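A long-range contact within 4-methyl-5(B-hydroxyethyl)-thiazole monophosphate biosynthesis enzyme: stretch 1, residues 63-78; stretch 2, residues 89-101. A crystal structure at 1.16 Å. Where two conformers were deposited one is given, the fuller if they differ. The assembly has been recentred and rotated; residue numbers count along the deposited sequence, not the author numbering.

Stretch 1 (63-78) TLEACSAEAFDALALP
Stretch 2 (89-101) DSTALLALIDAFS

A helix can pack against a neighbouring segment mainly through apolar side chains, and this pair of stretches is a compact example: no hydrogen bond crosses between them, yet 672 Å² of surface is buried. Stretch 1 runs through two short 3-10 segments, 64-66 and 69-71, before entering strand 74-77. Stretch 2 is helical from T91 onward, phi/psi near -63/-43. Strand and helix run roughly antiparallel, at 142°, with axes 9.0 Å apart at closest approach. In register, E65 CA lies 6.2 Å from A92 CA, and A69 CA 5.7 Å from F100 CA.

F100 (chi1 -86°, chi2 -96°) covers the most surface. Its ring is held between two CH-pi contacts on opposite faces: L75 CB lies 3.6 Å from the F100 ring centroid, almost on the normal, and A69 CB lies 4.0 Å from the same centroid. F72 CB meets the ring edge, 3.6 Å from F100 CZ, while F100 CE1 comes within 3.4 Å of A74 C. A69 CB also touches A99 CB at 3.8 Å.

L64 and L75 share the t,p rotamer and point toward the helix. L64 CD1 reaches L96 CD1 (3.6 Å; L96 is m,t), and L64 CD2 packs on L93 CB at 3.7 Å. L75 CD2 lies 4.1 Å from I97 CG1. Two residues along the strand, L77 (m,t) extends the same apolar surface, its CD2 3.9 Å from L93 CD2 and its CD1 4.2 Å from I97 CD1.

At the start of the helix, S90 (chi1 t) is the N-cap, its OG accepting from L93 N at 3.0 Å, while L64 CD2 sits 4.0 Å from S90 OG.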

# COMPACT_ATOMS: atom_id res chain seq x y z
N THR A 63 9.88 14.16 -14.56
CA THR A 63 8.75 14.15 -15.45
C THR A 63 8.85 12.96 -16.40
O THR A 63 9.93 12.49 -16.76
CB THR A 63 8.69 15.47 -16.24
OG1 THR A 63 7.46 15.55 -16.95
CG2 THR A 63 9.86 15.57 -17.20
N LEU A 64 7.70 12.45 -16.82
CA LEU A 64 7.70 11.32 -17.74
C LEU A 64 8.42 11.62 -19.07
O LEU A 64 9.05 10.73 -19.63
CB LEU A 64 6.28 10.82 -17.98
CG LEU A 64 6.19 9.38 -18.49
CD1 LEU A 64 6.74 8.37 -17.47
CD2 LEU A 64 4.76 9.07 -18.89
N GLU A 65 8.36 12.86 -19.55
CA GLU A 65 9.07 13.26 -20.79
C GLU A 65 10.60 13.17 -20.69
O GLU A 65 11.29 13.07 -21.71
CB GLU A 65 8.66 14.68 -21.22
CG GLU A 65 7.45 14.76 -22.16
CD GLU A 65 7.21 16.18 -22.70
OE1 GLU A 65 8.15 17.01 -22.66
OE2 GLU A 65 6.09 16.47 -23.17
N ALA A 66 11.15 13.24 -19.47
CA ALA A 66 12.60 13.06 -19.25
C ALA A 66 13.07 11.61 -19.16
O ALA A 66 14.26 11.35 -18.88
CB ALA A 66 13.02 13.81 -18.00
N CYS A 67 12.16 10.65 -19.36
CA CYS A 67 12.50 9.26 -19.17
C CYS A 67 12.83 8.60 -20.48
O CYS A 67 12.14 8.80 -21.47
CB CYS A 67 11.33 8.52 -18.55
SG CYS A 67 10.96 9.11 -16.89
N SER A 68 13.89 7.80 -20.46
CA SER A 68 14.18 6.96 -21.61
C SER A 68 14.46 5.54 -21.15
O SER A 68 15.07 5.29 -20.10
CB SER A 68 15.31 7.54 -22.47
OG SER A 68 14.89 8.72 -23.13
N ALA A 69 13.95 4.61 -21.94
CA ALA A 69 13.91 3.22 -21.55
C ALA A 69 15.27 2.62 -21.27
O ALA A 69 15.37 1.72 -20.47
CB ALA A 69 13.14 2.40 -22.58
N GLU A 70 16.35 3.08 -21.94
CA GLU A 70 17.69 2.47 -21.74
C GLU A 70 18.22 2.66 -20.33
O GLU A 70 19.13 1.93 -19.92
CB GLU A 70 18.75 2.95 -22.75
CG GLU A 70 19.40 4.30 -22.45
CD GLU A 70 18.50 5.48 -22.76
OE1 GLU A 70 18.81 6.59 -22.27
OE2 GLU A 70 17.50 5.30 -23.50
N ALA A 71 17.65 3.62 -19.59
CA ALA A 71 18.06 3.87 -18.20
C ALA A 71 17.38 2.94 -17.21
O ALA A 71 17.62 3.06 -16.02
CB ALA A 71 17.79 5.31 -17.81
N PHE A 72 16.53 2.03 -17.69
CA PHE A 72 15.75 1.17 -16.79
C PHE A 72 15.75 -0.27 -17.25
O PHE A 72 15.92 -0.55 -18.44
CB PHE A 72 14.30 1.69 -16.70
CG PHE A 72 14.23 3.11 -16.24
CD1 PHE A 72 14.30 3.41 -14.89
CD2 PHE A 72 14.11 4.16 -17.12
CE1 PHE A 72 14.25 4.72 -14.44
CE2 PHE A 72 14.06 5.47 -16.68
CZ PHE A 72 14.12 5.74 -15.31
N ASP A 73 15.49 -1.17 -16.32
CA ASP A 73 15.34 -2.57 -16.61
C ASP A 73 13.89 -3.01 -16.72
O ASP A 73 13.63 -4.05 -17.29
CB ASP A 73 16.04 -3.37 -15.53
CG ASP A 73 17.52 -3.03 -15.47
OD1 ASP A 73 18.21 -3.21 -16.50
OD2 ASP A 73 17.96 -2.51 -14.45
N ALA A 74 12.95 -2.24 -16.16
CA ALA A 74 11.55 -2.62 -16.19
C ALA A 74 10.68 -1.41 -15.95
O ALA A 74 11.11 -0.41 -15.37
CB ALA A 74 11.26 -3.71 -15.16
N LEU A 75 9.45 -1.54 -16.42
CA LEU A 75 8.42 -0.51 -16.34
C LEU A 75 7.26 -1.09 -15.53
O LEU A 75 6.78 -2.16 -15.86
CB LEU A 75 7.95 -0.15 -17.76
CG LEU A 75 6.85 0.90 -17.88
CD1 LEU A 75 7.29 2.28 -17.38
CD2 LEU A 75 6.34 0.97 -19.31
N ALA A 76 6.81 -0.38 -14.48
CA ALA A 76 5.70 -0.82 -13.66
C ALA A 76 4.62 0.25 -13.61
O ALA A 76 4.89 1.39 -13.19
CB ALA A 76 6.16 -1.14 -12.26
N LEU A 77 3.43 -0.11 -14.07
CA LEU A 77 2.34 0.83 -14.24
C LEU A 77 1.26 0.58 -13.19
O LEU A 77 0.58 -0.45 -13.21
CB LEU A 77 1.72 0.68 -15.63
CG LEU A 77 2.67 0.85 -16.82
CD1 LEU A 77 1.87 0.66 -18.11
CD2 LEU A 77 3.32 2.21 -16.82
N PRO A 78 1.08 1.54 -12.26
CA PRO A 78 -0.05 1.46 -11.33
C PRO A 78 -1.39 1.56 -12.05
O PRO A 78 -1.44 2.02 -13.20
CB PRO A 78 0.18 2.66 -10.41
CG PRO A 78 1.67 2.98 -10.55
CD PRO A 78 1.96 2.69 -11.99
N ASP A 89 -3.95 8.57 -22.37
CA ASP A 89 -3.97 9.86 -23.03
C ASP A 89 -2.58 10.50 -23.15
O ASP A 89 -2.46 11.60 -23.69
CB ASP A 89 -4.88 10.83 -22.26
CG ASP A 89 -6.37 10.43 -22.27
OD1 ASP A 89 -6.82 9.68 -23.16
OD2 ASP A 89 -7.11 10.90 -21.39
N SER A 90 -1.54 9.82 -22.68
CA SER A 90 -0.21 10.35 -22.68
C SER A 90 0.62 9.76 -23.79
O SER A 90 0.94 8.59 -23.79
CB SER A 90 0.48 10.03 -21.35
OG SER A 90 1.87 10.31 -21.40
N THR A 91 0.96 10.60 -24.76
CA THR A 91 1.84 10.22 -25.86
C THR A 91 3.13 9.58 -25.33
O THR A 91 3.57 8.53 -25.82
CB THR A 91 2.14 11.45 -26.75
OG1 THR A 91 0.90 12.02 -27.18
CG2 THR A 91 3.01 11.04 -27.94
N ALA A 92 3.73 10.23 -24.35
CA ALA A 92 5.00 9.76 -23.82
C ALA A 92 4.85 8.41 -23.14
O ALA A 92 5.73 7.57 -23.24
CB ALA A 92 5.58 10.77 -22.85
N LEU A 93 3.77 8.20 -22.40
CA LEU A 93 3.58 6.93 -21.70
C LEU A 93 3.44 5.80 -22.71
O LEU A 93 4.05 4.73 -22.57
CB LEU A 93 2.37 7.01 -20.76
CG LEU A 93 2.05 5.88 -19.76
CD1 LEU A 93 1.50 4.67 -20.47
CD2 LEU A 93 3.28 5.50 -18.91
N LEU A 94 2.59 6.01 -23.71
CA LEU A 94 2.39 4.98 -24.72
C LEU A 94 3.68 4.66 -25.46
O LEU A 94 3.97 3.49 -25.73
CB LEU A 94 1.29 5.40 -25.69
CG LEU A 94 -0.10 5.59 -25.07
CD1 LEU A 94 -1.08 6.09 -26.15
CD2 LEU A 94 -0.64 4.33 -24.42
N ALA A 95 4.48 5.68 -25.77
CA ALA A 95 5.77 5.47 -26.39
C ALA A 95 6.72 4.68 -25.49
O ALA A 95 7.51 3.88 -26.00
CB ALA A 95 6.39 6.84 -26.78
N LEU A 96 6.70 4.91 -24.17
CA LEU A 96 7.55 4.16 -23.27
C LEU A 96 7.16 2.70 -23.26
O LEU A 96 8.01 1.85 -23.15
CB LEU A 96 7.50 4.73 -21.85
CG LEU A 96 8.35 5.96 -21.67
CD1 LEU A 96 7.96 6.67 -20.40
CD2 LEU A 96 9.85 5.65 -21.64
N ILE A 97 5.86 2.40 -23.31
CA ILE A 97 5.45 1.00 -23.39
C ILE A 97 6.10 0.34 -24.62
O ILE A 97 6.67 -0.75 -24.52
CB ILE A 97 3.93 0.83 -23.42
CG1 ILE A 97 3.31 1.30 -22.09
CG2 ILE A 97 3.55 -0.61 -23.76
CD1 ILE A 97 1.81 1.47 -22.19
N ASP A 98 6.03 1.01 -25.76
CA ASP A 98 6.65 0.50 -26.98
C ASP A 98 8.16 0.33 -26.80
O ASP A 98 8.73 -0.68 -27.18
CB ASP A 98 6.42 1.46 -28.14
CG ASP A 98 4.96 1.67 -28.52
OD1 ASP A 98 4.11 0.85 -28.16
OD2 ASP A 98 4.68 2.70 -29.18
N ALA A 99 8.80 1.33 -26.20
CA ALA A 99 10.26 1.31 -26.07
C ALA A 99 10.72 0.17 -25.16
O ALA A 99 11.65 -0.55 -25.51
CB ALA A 99 10.79 2.64 -25.57
N PHE A 100 10.10 -0.00 -24.00
CA PHE A 100 10.47 -1.07 -23.09
C PHE A 100 10.23 -2.43 -23.72
O PHE A 100 11.08 -3.31 -23.67
CB PHE A 100 9.69 -0.99 -21.77
CG PHE A 100 10.31 -0.08 -20.74
CD1 PHE A 100 11.14 -0.58 -19.74
CD2 PHE A 100 10.04 1.26 -20.74
CE1 PHE A 100 11.70 0.24 -18.79
CE2 PHE A 100 10.58 2.11 -19.76
CZ PHE A 100 11.42 1.58 -18.78
N SER A 101 9.07 -2.62 -24.32
CA SER A 101 8.73 -3.90 -24.89
C SER A 101 9.65 -4.26 -26.06
O SER A 101 10.04 -5.41 -26.20
CB SER A 101 7.25 -4.01 -25.26
OG SER A 101 6.92 -3.11 -26.26